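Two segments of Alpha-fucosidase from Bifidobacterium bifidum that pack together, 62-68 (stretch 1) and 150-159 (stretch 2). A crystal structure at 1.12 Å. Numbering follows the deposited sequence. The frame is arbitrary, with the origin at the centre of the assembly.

Stretch 1 (62-68) TVWGEVS
Stretch 2, residues 150-159: DTTVTEYRRD

The contact between 62-68 and 150-159 is small, 315 Å² summed over both sides, and joins parts of one chain at least 84 residues apart in sequence. Its register is set by two CA pairs, Gly65 CA to Arg158 CA at 6.4 Å and Val67 CA to Thr151 CA at 6.2 Å, so the stretches run in opposite senses: stepping forward from Gly65 to Val67 means stepping back from Arg158 to Thr151. No backbone-to-backbone hydrogen bond crosses; the polar links run from stretch 2 side chains to stretch 1 backbone carbonyls, and the rest is side-chain packing.

Val67 gives up the most surface, 84 Å². Its backbone sits at phi/psi -67/-57, its CA-to-CB bond points toward the other stretch, and chi1 is 170° (t). Val67 makes three apolar approaches: Val67 CB lies 3.7 Å from Thr151 CG2, Val67 CG1 lies 3.7 Å from Val153 CG1, and Val67 CG2 comes within 4.4 Å of Tyr156 CE1, a looser contact oblique to the ring. The branched, uncharged side chain suits this site because each methyl has an apolar neighbour. Val153 is at -139/166 with chi1 -66° (m), and its CA-to-CB bond also points toward stretch 1. Thr151 is at -83/-3, and its CA-to-CB bond runs sideways; its chi1 of -19° lies between wells, and it presents its methyl to the valine.

Tyr156 has 42 Å² covered and supplies the one direct hydrogen bond. It is a strand residue at -77/131, with chi1 -177° (t) and chi2 100°; its CA-to-CB bond points toward stretch 1, and its OH donates to Gly65 O. The 2.5 Å separation of Tyr156 OH and Gly65 O is short, and the acceptor lies at the ring edge, near its plane, as expected for a phenol donor.

Gly65 adopts 73/32, a positive phi that favours glycine. An ideal Gly65 CB would point toward stretch 2 and stand 2.7 Å from Tyr156 OH, a clash, and 3.1 Å from Arg158 CD, so the absent side chain leaves room for both neighbours.

Arg158, also with 42 Å² covered, is buried in the strand at -123/143. Its chi1 is 68° (p), and chi2 and chi3 are -171° and -179° (both t), with chi4 at 100°. The extended chain brings Arg158 CD to 3.7 Å from Trp64 O, which lies over one face of the guanidinium. Val63 O and Arg158 NH1 are 4.0 Å apart, too far for direct bonding, and a water spans them: it donates to Val63 O at 2.9 Å and accepts from Arg158 NH1 at 2.8 Å. Further hydrogen bonds elsewhere in the structure help satisfy the buried guanidinium.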

ATOM      1  N   THR A  62       8.755   0.484  17.199  1.00  7.77           N
ATOM      2  CA  THR A  62       9.775  -0.379  16.623  1.00  7.97           C
ATOM      3  C   THR A  62      10.768  -0.716  17.731  1.00  7.71           C
ATOM      4  O   THR A  62      11.438   0.168  18.275  1.00  7.87           O
ATOM      5  CB  THR A  62      10.470   0.244  15.384  1.00  7.88           C
ATOM      6  OG1 THR A  62      10.418   1.676  15.456  1.00  7.87           O
ATOM      7  CG2 THR A  62       9.795  -0.223  14.090  1.00  8.50           C
ATOM      8  N   VAL A  63      10.817  -2.001  18.076  1.00  7.88           N
ATOM      9  CA  VAL A  63      11.505  -2.487  19.269  1.00  7.99           C
ATOM     10  C   VAL A  63      12.953  -2.840  18.968  1.00  8.47           C
ATOM     11  O   VAL A  63      13.237  -3.589  18.030  1.00  8.32           O
ATOM     12  CB  VAL A  63      10.790  -3.733  19.841  1.00  8.40           C
ATOM     13  CG1 VAL A  63      11.489  -4.243  21.101  1.00  8.44           C
ATOM     14  CG2 VAL A  63       9.339  -3.412  20.131  1.00  8.86           C
ATOM     15  N   TRP A  64      13.863  -2.308  19.782  1.00  8.38           N
ATOM     16  CA  TRP A  64      15.284  -2.605  19.633  1.00  8.93           C
ATOM     17  C   TRP A  64      15.708  -3.848  20.431  1.00  9.19           C
ATOM     18  O   TRP A  64      16.526  -4.637  19.971  1.00  9.40           O
ATOM     19  CB  TRP A  64      16.129  -1.390  20.036  1.00  9.05           C
ATOM     20  CG  TRP A  64      15.962  -0.176  19.149  1.00  9.24           C
ATOM     21  CD1 TRP A  64      14.838   0.595  19.003  1.00  9.08           C
ATOM     22  CD2 TRP A  64      16.960   0.414  18.306  1.00  9.18           C
ATOM     23  NE1 TRP A  64      15.074   1.617  18.116  1.00  8.88           N
ATOM     24  CE2 TRP A  64      16.367   1.533  17.673  1.00  9.28           C
ATOM     25  CE3 TRP A  64      18.295   0.103  18.016  1.00 10.36           C
ATOM     26  CZ2 TRP A  64      17.064   2.344  16.778  1.00  9.59           C
ATOM     27  CZ3 TRP A  64      18.989   0.912  17.121  1.00 10.23           C
ATOM     28  CH2 TRP A  64      18.369   2.018  16.512  1.00  9.74           C
ATOM     29  N   GLY A  65      15.138  -4.016  21.621  1.00  9.55           N
ATOM     30  CA  GLY A  65      15.467  -5.155  22.478  1.00  9.96           C
ATOM     31  C   GLY A  65      16.840  -5.062  23.116  1.00 10.21           C
ATOM     32  O   GLY A  65      17.498  -6.083  23.340  1.00 10.72           O
ATOM     33  N   GLU A  66      17.283  -3.841  23.405  1.00 10.44           N
ATOM     34  CA  GLU A  66      18.576  -3.644  24.060  1.00 10.87           C
ATOM     35  C   GLU A  66      18.530  -4.124  25.502  1.00 11.19           C
ATOM     36  O   GLU A  66      17.495  -4.051  26.155  1.00 11.09           O
ATOM     37  CB  GLU A  66      19.018  -2.183  23.981  1.00 11.01           C
ATOM     38  CG  GLU A  66      19.108  -1.636  22.554  1.00 11.33           C
ATOM     39  CD  GLU A  66      20.049  -2.433  21.669  1.00 12.03           C
ATOM     40  OE1 GLU A  66      21.141  -2.812  22.147  1.00 12.78           O
ATOM     41  OE2 GLU A  66      19.697  -2.684  20.494  1.00 12.42           O
ATOM     42  N   VAL A  67      19.665  -4.614  25.991  1.00 11.81           N
ATOM     43  CA  VAL A  67      19.726  -5.215  27.323  1.00 12.26           C
ATOM     44  C   VAL A  67      19.483  -4.182  28.429  1.00 12.16           C
ATOM     45  O   VAL A  67      18.566  -4.339  29.237  1.00 12.15           O
ATOM     46  CB  VAL A  67      21.058  -5.980  27.549  1.00 12.37           C
ATOM     47  CG1 VAL A  67      21.224  -6.379  29.014  1.00 12.73           C
ATOM     48  CG2 VAL A  67      21.122  -7.214  26.661  1.00 13.14           C
ATOM     49  N   SER A  68      20.293  -3.125  28.455  1.00 12.45           N
ATOM     50  CA  SER A  68      20.214  -2.146  29.535  1.00 12.91           C
ATOM     51  C   SER A  68      19.371  -0.922  29.173  1.00 12.81           C
ATOM     52  O   SER A  68      18.375  -0.642  29.834  1.00 13.21           O
ATOM     53  CB  SER A  68      21.609  -1.727  30.001  1.00 13.12           C
ATOM     54  OG  SER A  68      21.520  -0.919  31.161  1.00 14.24           O
ATOM     55  N   ASP A 150      26.996  -4.204  33.547  1.00 23.52           N
ATOM     56  CA  ASP A 150      27.539  -5.073  32.506  1.00 23.95           C
ATOM     57  C   ASP A 150      26.409  -5.600  31.625  1.00 23.71           C
ATOM     58  O   ASP A 150      25.384  -6.058  32.134  1.00 23.95           O
ATOM     59  CB  ASP A 150      28.307  -6.244  33.128  1.00 24.39           C
ATOM     60  CG  ASP A 150      29.455  -5.790  34.015  1.00 25.77           C
ATOM     61  OD1 ASP A 150      30.273  -4.955  33.566  1.00 27.89           O
ATOM     62  OD2 ASP A 150      29.546  -6.276  35.163  1.00 27.69           O
ATOM     63  N   THR A 151      26.612  -5.537  30.311  1.00 23.31           N
ATOM     64  CA  THR A 151      25.594  -5.920  29.326  1.00 22.96           C
ATOM     65  C   THR A 151      25.555  -7.433  29.078  1.00 22.03           C
ATOM     66  O   THR A 151      24.710  -7.927  28.323  1.00 21.95           O
ATOM     67  CB  THR A 151      25.826  -5.202  27.970  1.00 23.11           C
ATOM     68  OG1 THR A 151      26.663  -4.054  28.156  1.00 24.44           O
ATOM     69  CG2 THR A 151      24.507  -4.768  27.359  1.00 23.91           C
ATOM     70  N   THR A 152      26.467  -8.162  29.721  1.00 21.05           N
ATOM     71  CA  THR A 152      26.620  -9.602  29.506  1.00 20.15           C
ATOM     72  C   THR A 152      25.375 -10.374  29.929  1.00 19.22           C
ATOM     73  O   THR A 152      24.907 -10.254  31.064  1.00 19.29           O
ATOM     74  CB  THR A 152      27.865 -10.158  30.233  1.00 20.16           C
ATOM     75  OG1 THR A 152      29.007  -9.361  29.898  1.00 20.94           O
ATOM     76  CG2 THR A 152      28.134 -11.608  29.827  1.00 20.49           C
ATOM     77  N   VAL A 153      24.841 -11.155  28.993  1.00 18.05           N
ATOM     78  CA  VAL A 153      23.641 -11.951  29.231  1.00 17.17           C
ATOM     79  C   VAL A 153      23.744 -13.342  28.606  1.00 16.43           C
ATOM     80  O   VAL A 153      24.626 -13.608  27.787  1.00 16.45           O
ATOM     81  CB  VAL A 153      22.352 -11.254  28.695  1.00 17.19           C
ATOM     82  CG1 VAL A 153      22.048  -9.981  29.476  1.00 17.42           C
ATOM     83  CG2 VAL A 153      22.455 -10.970  27.195  1.00 17.28           C
ATOM     84  N   THR A 154      22.840 -14.222  29.021  1.00 15.86           N
ATOM     85  CA  THR A 154      22.626 -15.505  28.361  1.00 15.26           C
ATOM     86  C   THR A 154      21.133 -15.673  28.101  1.00 14.80           C
ATOM     87  O   THR A 154      20.319 -14.884  28.593  1.00 14.42           O
ATOM     88  CB  THR A 154      23.132 -16.696  29.209  1.00 15.35           C
ATOM     89  OG1 THR A 154      22.487 -16.684  30.487  1.00 16.39           O
ATOM     90  CG2 THR A 154      24.648 -16.649  29.387  1.00 15.77           C
ATOM     91  N   GLU A 155      20.783 -16.699  27.327  1.00 14.34           N
ATOM     92  CA  GLU A 155      19.388 -17.031  27.014  1.00 14.53           C
ATOM     93  C   GLU A 155      18.619 -15.853  26.410  1.00 13.77           C
ATOM     94  O   GLU A 155      17.415 -15.689  26.647  1.00 14.05           O
ATOM     95  CB  GLU A 155      18.675 -17.597  28.249  1.00 14.56           C
ATOM     96  CG  GLU A 155      19.277 -18.917  28.724  1.00 15.96           C
ATOM     97  CD  GLU A 155      18.804 -19.355  30.098  1.00 16.29           C
ATOM     98  OE1 GLU A 155      17.705 -18.948  30.531  1.00 18.34           O
ATOM     99  OE2 GLU A 155      19.541 -20.123  30.750  1.00 19.24           O
ATOM    100  N   TYR A 156      19.329 -15.037  25.634  1.00 12.92           N
ATOM    101  CA  TYR A 156      18.719 -13.886  24.983  1.00 12.30           C
ATOM    102  C   TYR A 156      17.900 -14.290  23.771  1.00 12.34           C
ATOM    103  O   TYR A 156      18.372 -15.034  22.917  1.00 12.36           O
ATOM    104  CB  TYR A 156      19.763 -12.845  24.559  1.00 12.05           C
ATOM    105  CG  TYR A 156      19.111 -11.625  23.947  1.00 11.48           C
ATOM    106  CD1 TYR A 156      18.918 -10.467  24.693  1.00 11.24           C
ATOM    107  CD2 TYR A 156      18.646 -11.644  22.630  1.00 10.74           C
ATOM    108  CE1 TYR A 156      18.292  -9.355  24.137  1.00 10.98           C
ATOM    109  CE2 TYR A 156      18.016 -10.544  22.071  1.00 10.32           C
ATOM    110  CZ  TYR A 156      17.844  -9.406  22.824  1.00 10.67           C
ATOM    111  OH  TYR A 156      17.219  -8.326  22.239  1.00 11.19           O
ATOM    112  N   ARG A 157      16.676 -13.777  23.702  1.00 12.08           N
ATOM    113  CA  ARG A 157      15.899 -13.828  22.474  1.00 11.98           C
ATOM    114  C   ARG A 157      15.013 -12.592  22.358  1.00 11.44           C
ATOM    115  O   ARG A 157      14.448 -12.132  23.346  1.00 11.43           O
ATOM    116  CB  ARG A 157      15.049 -15.101  22.407  1.00 12.01           C
ATOM    117  CG  ARG A 157      14.471 -15.376  21.021  1.00 13.00           C
ATOM    118  CD  ARG A 157      13.517 -16.560  21.017  1.00 13.40           C
ATOM    119  NE  ARG A 157      12.316 -16.306  21.809  1.00 16.42           N
ATOM    120  CZ  ARG A 157      11.987 -16.966  22.916  1.00 17.56           C
ATOM    121  NH1 ARG A 157      12.760 -17.943  23.376  1.00 18.74           N
ATOM    122  NH2 ARG A 157      10.871 -16.656  23.563  1.00 18.06           N
ATOM    123  N   ARG A 158      14.915 -12.052  21.147  1.00 11.04           N
ATOM    124  CA  ARG A 158      13.874 -11.083  20.827  1.00 10.73           C
ATOM    125  C   ARG A 158      13.080 -11.618  19.647  1.00 10.48           C
ATOM    126  O   ARG A 158      13.630 -12.262  18.752  1.00 10.37           O
ATOM    127  CB  ARG A 158      14.447  -9.688  20.546  1.00 10.89           C
ATOM    128  CG  ARG A 158      15.280  -9.573  19.283  1.00 10.36           C
ATOM    129  CD  ARG A 158      15.965  -8.225  19.210  1.00 10.01           C
ATOM    130  NE  ARG A 158      16.757  -8.082  17.994  1.00  9.51           N
ATOM    131  CZ  ARG A 158      16.367  -7.424  16.903  1.00  9.17           C
ATOM    132  NH1 ARG A 158      15.182  -6.826  16.848  1.00  9.80           N
ATOM    133  NH2 ARG A 158      17.176  -7.364  15.860  1.00  9.45           N
ATOM    134  N   ASP A 159      11.775 -11.376  19.669  1.00 10.42           N
ATOM    135  CA  ASP A 159      10.927 -11.862  18.596  1.00 10.49           C
ATOM    136  C   ASP A 159       9.770 -10.925  18.300  1.00  9.99           C
ATOM    137  O   ASP A 159       9.434 -10.033  19.090  1.00 10.01           O
ATOM    138  CB  ASP A 159      10.413 -13.282  18.898  1.00 11.14           C
ATOM    139  CG  ASP A 159       9.383 -13.310  20.008  1.00 13.65           C
ATOM    140  OD1 ASP A 159       8.286 -12.738  19.825  1.00 16.35           O
ATOM    141  OD2 ASP A 159       9.665 -13.917  21.059  1.00 16.25           O
TER
HETATM  142  O   HOH W   1      13.238  -6.376  18.880  1.00 10.16           O